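Local coordinates for fumarylacetoacetate hydrolase (Burkholderia xenovorans, PDB 5TI1), which probably hydrolyses fumarylacetoacetate to fumarate and acetoacetate, the last step of phenylalanine and tyrosine breakdown, and binds a magnesium ion, at residues I148-A161 and W179-V193. Sequence-based numbering, arbitrary orientation.
Sequences IPGYTDFYSSKEHA and WSEMPIGYNGRASSV. With MG (magnesium ion), chain K.
Trp-179 lays one face of its indole under Ala-161: the Ala-161 CB methyl stands over the ring face, 3.9 Å from the centroid of the five-membered ring, a CH-pi contact with the first turn of helix 158-168. Trp-179 NE1 donates to Tyr-155 O (2.9 Å); the acceptor sits somewhat out of the indole plane and the bond is bent. Lys-158 CB reaches Trp-179 CH2 at 3.5 Å. The phenol ring of Tyr-155, a predicted substrate-binding residue, meets the indole rim to rim with planes at 75°. Ser-157 caps the helix, its OG accepting from His-160 N at 3.1 Å; His-160 is the predicted proton acceptor.

Further along, Asp-153 and Tyr-186 form an antiparallel hydrogen-bonded pair, with Asp-153 N to Tyr-186 O nearly straight (174° at the hydrogen). Their side chains run alongside each other on the same sheet face, Asp-153 CB 3.5 Å from Tyr-186 CE1. With CG anti to the backbone N (chi1 -166°), the Asp-153 carboxylate reaches the magnesium ion, bound by OD2 at 2.3 Å in a site completed by Glu-226, Glu-228 and Asp-260; Asp-153 OD2 also lies 3.0 Å from Tyr-186 OH. A water links the hydroxyls of Tyr-151 and Tyr-186.

Strand 185-188 is the outermost strand of its sheet within this chain, paired antiparallel to 151-154, whose other neighbour, strand 372-374, runs parallel to it; helix 353-362 packs against Phe-154 and Pro-183.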
ATOM      1  N   ILE B 148       6.931  -4.970   4.218  1.00 22.22           N
ATOM      2  CA  ILE B 148       6.686  -4.403   2.893  1.00 27.26           C
ATOM      3  C   ILE B 148       5.995  -3.056   3.068  1.00 24.91           C
ATOM      4  O   ILE B 148       4.808  -3.023   3.448  1.00 22.44           O
ATOM      5  CB  ILE B 148       5.854  -5.363   2.034  1.00 23.51           C
ATOM      6  CG1 ILE B 148       6.583  -6.708   1.926  1.00 22.23           C
ATOM      7  CG2 ILE B 148       5.574  -4.782   0.660  1.00 22.06           C
ATOM      8  CD1 ILE B 148       5.694  -7.843   1.435  1.00 22.20           C
ATOM      9  N   PRO B 149       6.672  -1.931   2.796  1.00 22.18           N
ATOM     10  CA  PRO B 149       5.993  -0.631   2.919  1.00 22.19           C
ATOM     11  C   PRO B 149       4.919  -0.433   1.864  1.00 23.54           C
ATOM     12  O   PRO B 149       3.870   0.167   2.150  1.00 30.98           O
ATOM     13  CB  PRO B 149       7.146   0.382   2.760  1.00 22.48           C
ATOM     14  CG  PRO B 149       8.409  -0.405   2.990  1.00 26.66           C
ATOM     15  CD  PRO B 149       8.091  -1.771   2.429  1.00 26.79           C
ATOM     16  N   GLY B 150       5.166  -0.909   0.645  1.00 24.30           N
ATOM     17  CA  GLY B 150       4.243  -0.819  -0.471  1.00 22.22           C
ATOM     18  C   GLY B 150       4.378  -2.008  -1.402  1.00 23.31           C
ATOM     19  O   GLY B 150       5.487  -2.492  -1.658  1.00 24.25           O
ATOM     20  N   TYR B 151       3.248  -2.485  -1.917  1.00 22.38           N
ATOM     21  CA  TYR B 151       3.204  -3.582  -2.873  1.00 22.61           C
ATOM     22  C   TYR B 151       2.516  -3.088  -4.141  1.00 23.05           C
ATOM     23  O   TYR B 151       1.381  -2.607  -4.094  1.00 27.02           O
ATOM     24  CB  TYR B 151       2.490  -4.805  -2.271  1.00 22.46           C
ATOM     25  CG  TYR B 151       2.028  -5.845  -3.269  1.00 22.83           C
ATOM     26  CD1 TYR B 151       2.855  -6.267  -4.302  1.00 23.22           C
ATOM     27  CD2 TYR B 151       0.752  -6.421  -3.162  1.00 27.14           C
ATOM     28  CE1 TYR B 151       2.432  -7.233  -5.223  1.00 23.71           C
ATOM     29  CE2 TYR B 151       0.321  -7.373  -4.070  1.00 27.80           C
ATOM     30  CZ  TYR B 151       1.165  -7.775  -5.098  1.00 28.95           C
ATOM     31  OH  TYR B 151       0.740  -8.718  -6.001  1.00 28.28           O
ATOM     32  N   THR B 152       3.230  -3.163  -5.255  1.00 23.46           N
ATOM     33  CA  THR B 152       2.754  -2.754  -6.565  1.00 24.06           C
ATOM     34  C   THR B 152       2.738  -3.975  -7.472  1.00 24.56           C
ATOM     35  O   THR B 152       3.650  -4.804  -7.408  1.00 24.57           O
ATOM     36  CB  THR B 152       3.680  -1.683  -7.167  1.00 24.34           C
ATOM     37  OG1 THR B 152       3.695  -0.521  -6.327  1.00 26.91           O
ATOM     38  CG2 THR B 152       3.233  -1.314  -8.573  1.00 25.11           C
ATOM     39  N   ASP B 153       1.727  -4.085  -8.330  1.00 25.11           N
ATOM     40  CA  ASP B 153       1.652  -5.226  -9.236  1.00 30.80           C
ATOM     41  C   ASP B 153       1.491  -4.745 -10.669  1.00 33.28           C
ATOM     42  O   ASP B 153       0.649  -3.887 -10.952  1.00 31.99           O
ATOM     43  CB  ASP B 153       0.510  -6.168  -8.863  1.00 25.72           C
ATOM     44  CG  ASP B 153       0.622  -7.513  -9.554  1.00 31.63           C
ATOM     45  OD1 ASP B 153       1.766  -7.955  -9.844  1.00 30.83           O
ATOM     46  OD2 ASP B 153      -0.437  -8.113  -9.820  1.00 37.07           O
ATOM     47  N   PHE B 154       2.306  -5.292 -11.565  1.00 27.35           N
ATOM     48  CA  PHE B 154       2.258  -4.912 -12.958  1.00 28.42           C
ATOM     49  C   PHE B 154       1.494  -5.971 -13.750  1.00 33.86           C
ATOM     50  O   PHE B 154       0.750  -6.781 -13.181  1.00 31.72           O
ATOM     51  CB  PHE B 154       3.688  -4.676 -13.463  1.00 35.98           C
ATOM     52  CG  PHE B 154       4.323  -3.453 -12.869  1.00 35.25           C
ATOM     53  CD1 PHE B 154       4.129  -2.202 -13.453  1.00 32.30           C
ATOM     54  CD2 PHE B 154       5.070  -3.540 -11.701  1.00 27.30           C
ATOM     55  CE1 PHE B 154       4.689  -1.059 -12.892  1.00 28.62           C
ATOM     56  CE2 PHE B 154       5.632  -2.398 -11.130  1.00 30.30           C
ATOM     57  CZ  PHE B 154       5.438  -1.157 -11.730  1.00 28.31           C
ATOM     58  N   TYR B 155       1.690  -5.978 -15.065  1.00 35.83           N
ATOM     59  CA  TYR B 155       0.834  -6.704 -15.992  1.00 37.97           C
ATOM     60  C   TYR B 155       1.616  -6.924 -17.275  1.00 32.92           C
ATOM     61  O   TYR B 155       1.090  -6.729 -18.371  1.00 34.14           O
ATOM     62  CB  TYR B 155      -0.436  -5.889 -16.251  1.00 36.55           C
ATOM     63  CG  TYR B 155      -1.589  -6.635 -16.875  1.00 33.00           C
ATOM     64  CD1 TYR B 155      -2.366  -7.513 -16.124  1.00 33.91           C
ATOM     65  CD2 TYR B 155      -1.941  -6.417 -18.195  1.00 39.21           C
ATOM     66  CE1 TYR B 155      -3.436  -8.169 -16.686  1.00 41.15           C
ATOM     67  CE2 TYR B 155      -3.004  -7.080 -18.772  1.00 39.77           C
ATOM     68  CZ  TYR B 155      -3.752  -7.953 -18.013  1.00 42.53           C
ATOM     69  OH  TYR B 155      -4.813  -8.612 -18.583  1.00 49.23           O
ATOM     70  N   SER B 156       2.886  -7.300 -17.147  1.00 32.80           N
ATOM     71  CA  SER B 156       3.862  -7.029 -18.196  1.00 41.20           C
ATOM     72  C   SER B 156       4.152  -8.241 -19.073  1.00 45.42           C
ATOM     73  O   SER B 156       5.205  -8.282 -19.721  1.00 40.82           O
ATOM     74  CB  SER B 156       5.162  -6.497 -17.587  1.00 37.51           C
ATOM     75  OG  SER B 156       4.975  -5.236 -16.954  1.00 36.22           O
ATOM     76  N   SER B 157       3.249  -9.220 -19.117  1.00 35.53           N
ATOM     77  CA  SER B 157       3.377 -10.358 -20.026  1.00 38.48           C
ATOM     78  C   SER B 157       2.495 -10.130 -21.248  1.00 38.93           C
ATOM     79  O   SER B 157       1.267 -10.040 -21.124  1.00 38.35           O
ATOM     80  CB  SER B 157       2.994 -11.666 -19.337  1.00 36.62           C
ATOM     81  OG  SER B 157       2.915 -12.741 -20.266  1.00 45.27           O
ATOM     82  N   LYS B 158       3.123 -10.046 -22.427  1.00 41.12           N
ATOM     83  CA  LYS B 158       2.350  -9.872 -23.653  1.00 43.57           C
ATOM     84  C   LYS B 158       1.440 -11.068 -23.905  1.00 42.53           C
ATOM     85  O   LYS B 158       0.285 -10.902 -24.310  1.00 48.48           O
ATOM     86  CB  LYS B 158       3.277  -9.643 -24.850  1.00 43.34           C
ATOM     87  CG  LYS B 158       2.532  -9.204 -26.095  1.00 45.08           C
ATOM     88  CD  LYS B 158       3.487  -8.775 -27.209  1.00 55.72           C
ATOM     89  CE  LYS B 158       2.725  -8.239 -28.413  1.00 55.95           C
ATOM     90  NZ  LYS B 158       3.633  -7.680 -29.466  1.00 56.43           N
ATOM     91  N   GLU B 159       1.942 -12.282 -23.664  1.00 42.64           N
ATOM     92  CA  GLU B 159       1.134 -13.482 -23.881  1.00 43.51           C
ATOM     93  C   GLU B 159      -0.064 -13.520 -22.939  1.00 44.83           C
ATOM     94  O   GLU B 159      -1.163 -13.941 -23.324  1.00 45.38           O
ATOM     95  CB  GLU B 159       1.996 -14.736 -23.697  1.00 44.07           C
ATOM     96  CG  GLU B 159       3.158 -14.889 -24.692  1.00 45.41           C
ATOM     97  CD  GLU B 159       4.407 -14.109 -24.286  1.00 47.61           C
ATOM     98  OE1 GLU B 159       4.307 -13.212 -23.415  1.00 49.16           O
ATOM     99  OE2 GLU B 159       5.492 -14.393 -24.837  1.00 51.16           O
ATOM    100  N   HIS B 160       0.136 -13.096 -21.694  1.00 40.32           N
ATOM    101  CA  HIS B 160      -0.967 -13.050 -20.741  1.00 41.44           C
ATOM    102  C   HIS B 160      -1.998 -12.003 -21.146  1.00 45.38           C
ATOM    103  O   HIS B 160      -3.202 -12.283 -21.186  1.00 44.80           O
ATOM    104  CB  HIS B 160      -0.430 -12.761 -19.344  1.00 37.21           C
ATOM    105  CG  HIS B 160      -1.503 -12.630 -18.310  1.00 43.32           C
ATOM    106  ND1 HIS B 160      -2.160 -13.720 -17.781  1.00 40.58           N
ATOM    107  CD2 HIS B 160      -2.054 -11.539 -17.726  1.00 40.60           C
ATOM    108  CE1 HIS B 160      -3.059 -13.308 -16.906  1.00 41.66           C
ATOM    109  NE2 HIS B 160      -3.019 -11.990 -16.856  1.00 41.99           N
ATOM    110  N   ALA B 161      -1.541 -10.779 -21.439  1.00 49.32           N
ATOM    111  CA  ALA B 161      -2.454  -9.735 -21.886  1.00 39.96           C
ATOM    112  C   ALA B 161      -3.160 -10.136 -23.169  1.00 43.89           C
ATOM    113  O   ALA B 161      -4.323  -9.772 -23.378  1.00 48.57           O
ATOM    114  CB  ALA B 161      -1.696  -8.422 -22.087  1.00 39.67           C
ATOM    115  N   TRP B 179      -1.160  -0.571 -23.598  1.00 45.50           N
ATOM    116  CA  TRP B 179      -0.374  -1.668 -23.032  1.00 40.39           C
ATOM    117  C   TRP B 179       1.038  -1.717 -23.616  1.00 41.42           C
ATOM    118  O   TRP B 179       2.004  -2.020 -22.903  1.00 37.74           O
ATOM    119  CB  TRP B 179      -1.087  -3.013 -23.249  1.00 45.27           C
ATOM    120  CG  TRP B 179      -0.425  -4.121 -22.481  1.00 39.24           C
ATOM    121  CD1 TRP B 179      -0.766  -4.580 -21.239  1.00 40.62           C
ATOM    122  CD2 TRP B 179       0.726  -4.868 -22.882  1.00 38.45           C
ATOM    123  NE1 TRP B 179       0.094  -5.580 -20.851  1.00 36.03           N
ATOM    124  CE2 TRP B 179       1.019  -5.777 -21.843  1.00 38.83           C
ATOM    125  CE3 TRP B 179       1.528  -4.874 -24.033  1.00 47.07           C
ATOM    126  CZ2 TRP B 179       2.082  -6.678 -21.917  1.00 40.00           C
ATOM    127  CZ3 TRP B 179       2.586  -5.764 -24.100  1.00 45.41           C
ATOM    128  CH2 TRP B 179       2.856  -6.649 -23.047  1.00 39.48           C
ATOM    129  N   SER B 180       1.181  -1.442 -24.906  1.00 43.65           N
ATOM    130  CA  SER B 180       2.489  -1.474 -25.546  1.00 43.54           C
ATOM    131  C   SER B 180       3.229  -0.143 -25.439  1.00 45.63           C
ATOM    132  O   SER B 180       4.344  -0.027 -25.958  1.00 42.34           O
ATOM    133  CB  SER B 180       2.343  -1.889 -27.013  1.00 49.48           C
ATOM    134  OG  SER B 180       1.798  -3.203 -27.112  1.00 51.23           O
ATOM    135  N   GLU B 181       2.637   0.853 -24.772  1.00 39.57           N
ATOM    136  CA  GLU B 181       3.282   2.138 -24.533  1.00 40.12           C
ATOM    137  C   GLU B 181       3.773   2.300 -23.102  1.00 37.11           C
ATOM    138  O   GLU B 181       4.572   3.203 -22.840  1.00 39.81           O
ATOM    139  CB  GLU B 181       2.325   3.289 -24.874  1.00 39.19           C
ATOM    140  CG  GLU B 181       1.875   3.311 -26.333  1.00 41.22           C
ATOM    141  CD  GLU B 181       2.851   4.051 -27.248  1.00 42.43           C
ATOM    142  OE1 GLU B 181       3.795   4.678 -26.725  1.00 51.75           O
ATOM    143  OE2 GLU B 181       2.665   4.010 -28.481  1.00 44.27           O
ATOM    144  N   MET B 182       3.324   1.458 -22.170  1.00 36.05           N
ATOM    145  CA  MET B 182       3.742   1.608 -20.785  1.00 39.25           C
ATOM    146  C   MET B 182       3.577   0.280 -20.068  1.00 44.07           C
ATOM    147  O   MET B 182       2.697  -0.516 -20.424  1.00 38.25           O
ATOM    148  CB  MET B 182       2.924   2.695 -20.076  1.00 39.06           C
ATOM    149  CG  MET B 182       1.471   2.330 -19.908  1.00 37.78           C
ATOM    150  SD  MET B 182       0.560   3.475 -18.873  1.00 45.05           S
ATOM    151  CE  MET B 182       0.639   4.942 -19.890  1.00 41.92           C
ATOM    152  N   PRO B 183       4.394   0.009 -19.067  1.00 37.31           N
ATOM    153  CA  PRO B 183       4.128  -1.146 -18.212  1.00 34.38           C
ATOM    154  C   PRO B 183       3.019  -0.821 -17.223  1.00 34.66           C
ATOM    155  O   PRO B 183       3.297  -0.351 -16.115  1.00 33.63           O
ATOM    156  CB  PRO B 183       5.472  -1.390 -17.517  1.00 35.24           C
ATOM    157  CG  PRO B 183       6.164  -0.049 -17.556  1.00 36.37           C
ATOM    158  CD  PRO B 183       5.705   0.629 -18.806  1.00 34.41           C
ATOM    159  N   ILE B 184       1.763  -1.044 -17.616  1.00 31.12           N
ATOM    160  CA  ILE B 184       0.659  -0.685 -16.738  1.00 32.22           C
ATOM    161  C   ILE B 184       0.733  -1.499 -15.446  1.00 32.01           C
ATOM    162  O   ILE B 184       1.278  -2.614 -15.403  1.00 32.09           O
ATOM    163  CB  ILE B 184      -0.707  -0.879 -17.418  1.00 32.28           C
ATOM    164  CG1 ILE B 184      -0.993  -2.355 -17.637  1.00 36.88           C
ATOM    165  CG2 ILE B 184      -0.791  -0.101 -18.732  1.00 34.65           C
ATOM    166  CD1 ILE B 184      -2.404  -2.612 -18.075  1.00 42.97           C
ATOM    167  N   GLY B 185       0.178  -0.928 -14.383  1.00 33.03           N
ATOM    168  CA  GLY B 185       0.217  -1.542 -13.071  1.00 28.32           C
ATOM    169  C   GLY B 185      -0.754  -0.841 -12.149  1.00 29.61           C
ATOM    170  O   GLY B 185      -1.392   0.150 -12.515  1.00 29.61           O
ATOM    171  N   TYR B 186      -0.843  -1.366 -10.931  1.00 24.68           N
ATOM    172  CA  TYR B 186      -1.770  -0.858  -9.927  1.00 23.81           C
ATOM    173  C   TYR B 186      -1.123  -1.051  -8.558  1.00 22.77           C
ATOM    174  O   TYR B 186      -0.212  -1.868  -8.402  1.00 29.65           O
ATOM    175  CB  TYR B 186      -3.136  -1.568 -10.023  1.00 24.12           C
ATOM    176  CG  TYR B 186      -3.089  -3.041  -9.653  1.00 31.08           C
ATOM    177  CD1 TYR B 186      -2.623  -3.993 -10.551  1.00 30.46           C
ATOM    178  CD2 TYR B 186      -3.496  -3.476  -8.393  1.00 33.53           C
ATOM    179  CE1 TYR B 186      -2.564  -5.350 -10.199  1.00 32.65           C
ATOM    180  CE2 TYR B 186      -3.439  -4.818  -8.037  1.00 38.46           C
ATOM    181  CZ  TYR B 186      -2.972  -5.756  -8.937  1.00 35.62           C
ATOM    182  OH  TYR B 186      -2.913  -7.092  -8.565  1.00 33.33           O
ATOM    183  N   ASN B 187      -1.558  -0.256  -7.572  1.00 23.25           N
ATOM    184  CA  ASN B 187      -1.173  -0.524  -6.186  1.00 22.74           C
ATOM    185  C   ASN B 187      -1.869  -1.790  -5.698  1.00 20.99           C
ATOM    186  O   ASN B 187      -3.081  -1.943  -5.865  1.00 23.39           O
ATOM    187  CB  ASN B 187      -1.557   0.622  -5.253  1.00 20.97           C
ATOM    188  CG  ASN B 187      -0.953   1.931  -5.653  1.00 20.55           C
ATOM    189  OD1 ASN B 187      -1.665   2.843  -6.037  1.00 22.25           O
ATOM    190  ND2 ASN B 187       0.364   2.035  -5.567  1.00 23.16           N
ATOM    191  N   GLY B 188      -1.098  -2.697  -5.096  1.00 23.63           N
ATOM    192  CA  GLY B 188      -1.651  -3.832  -4.396  1.00 23.45           C
ATOM    193  C   GLY B 188      -1.718  -3.562  -2.903  1.00 26.51           C
ATOM    194  O   GLY B 188      -1.320  -2.509  -2.408  1.00 22.50           O
ATOM    195  N   ARG B 189      -2.235  -4.548  -2.180  1.00 21.31           N
ATOM    196  CA  ARG B 189      -2.414  -4.442  -0.740  1.00 18.87           C
ATOM    197  C   ARG B 189      -1.232  -5.101  -0.027  1.00 19.27           C
ATOM    198  O   ARG B 189      -1.102  -6.331  -0.016  1.00 19.94           O
ATOM    199  CB  ARG B 189      -3.739  -5.079  -0.333  1.00 18.88           C
ATOM    200  CG  ARG B 189      -4.054  -4.945   1.138  1.00 18.30           C
ATOM    201  CD  ARG B 189      -4.539  -3.523   1.506  1.00 17.99           C
ATOM    202  NE  ARG B 189      -4.830  -3.504   2.933  1.00 19.33           N
ATOM    203  CZ  ARG B 189      -5.112  -2.441   3.677  1.00 21.67           C
ATOM    204  NH1 ARG B 189      -5.147  -1.211   3.157  1.00 19.62           N
ATOM    205  NH2 ARG B 189      -5.355  -2.631   4.975  1.00 24.53           N
ATOM    206  N   ALA B 190      -0.391  -4.283   0.601  1.00 18.36           N
ATOM    207  CA  ALA B 190       0.782  -4.818   1.287  1.00 25.73           C
ATOM    208  C   ALA B 190       0.406  -5.674   2.491  1.00 23.81           C
ATOM    209  O   ALA B 190       1.092  -6.662   2.777  1.00 24.81           O
ATOM    210  CB  ALA B 190       1.708  -3.674   1.714  1.00 29.82           C
ATOM    211  N   SER B 191      -0.679  -5.328   3.192  1.00 19.56           N
ATOM    212  CA  SER B 191      -0.993  -6.014   4.447  1.00 25.62           C
ATOM    213  C   SER B 191      -1.290  -7.496   4.244  1.00 23.54           C
ATOM    214  O   SER B 191      -1.043  -8.296   5.148  1.00 17.94           O
ATOM    215  CB  SER B 191      -2.182  -5.352   5.138  1.00 17.22           C
ATOM    216  OG  SER B 191      -3.379  -5.625   4.439  1.00 24.12           O
ATOM    217  N   SER B 192      -1.834  -7.882   3.090  1.00 18.27           N
ATOM    218  CA  SER B 192      -2.209  -9.269   2.852  1.00 19.60           C
ATOM    219  C   SER B 192      -1.145 -10.054   2.087  1.00 23.40           C
ATOM    220  O   SER B 192      -1.436 -11.144   1.589  1.00 22.43           O
ATOM    221  CB  SER B 192      -3.534  -9.337   2.099  1.00 18.91           C
ATOM    222  OG  SER B 192      -3.535  -8.404   1.030  1.00 25.93           O
ATOM    223  N   VAL B 193       0.077  -9.550   1.983  1.00 19.84           N
ATOM    224  CA  VAL B 193       1.151 -10.392   1.457  1.00 19.89           C
ATOM    225  C   VAL B 193       1.619 -11.295   2.589  1.00 19.92           C
ATOM    226  O   VAL B 193       2.037 -10.805   3.642  1.00 23.04           O
ATOM    227  CB  VAL B 193       2.312  -9.565   0.893  1.00 20.07           C
ATOM    228  CG1 VAL B 193       3.405 -10.506   0.355  1.00 20.89           C
ATOM    229  CG2 VAL B 193       1.817  -8.612  -0.179  1.00 20.08           C
TER
HETATM  230 MG    MG K 501      -1.293 -10.044 -10.621  1.00 28.96          MG
HETATM  231  O   HOH W   1       0.769  -0.699  -2.092  1.00 24.00           O
HETATM  232  O   HOH W   2      -2.330  -8.025  -6.119  1.00 27.41           O
HETATM  233  O   HOH W   3       2.709  -4.083 -17.325  1.00 26.48           O
HETATM  234  O   HOH W   4       3.571  -4.854 -28.341  1.00 40.57           O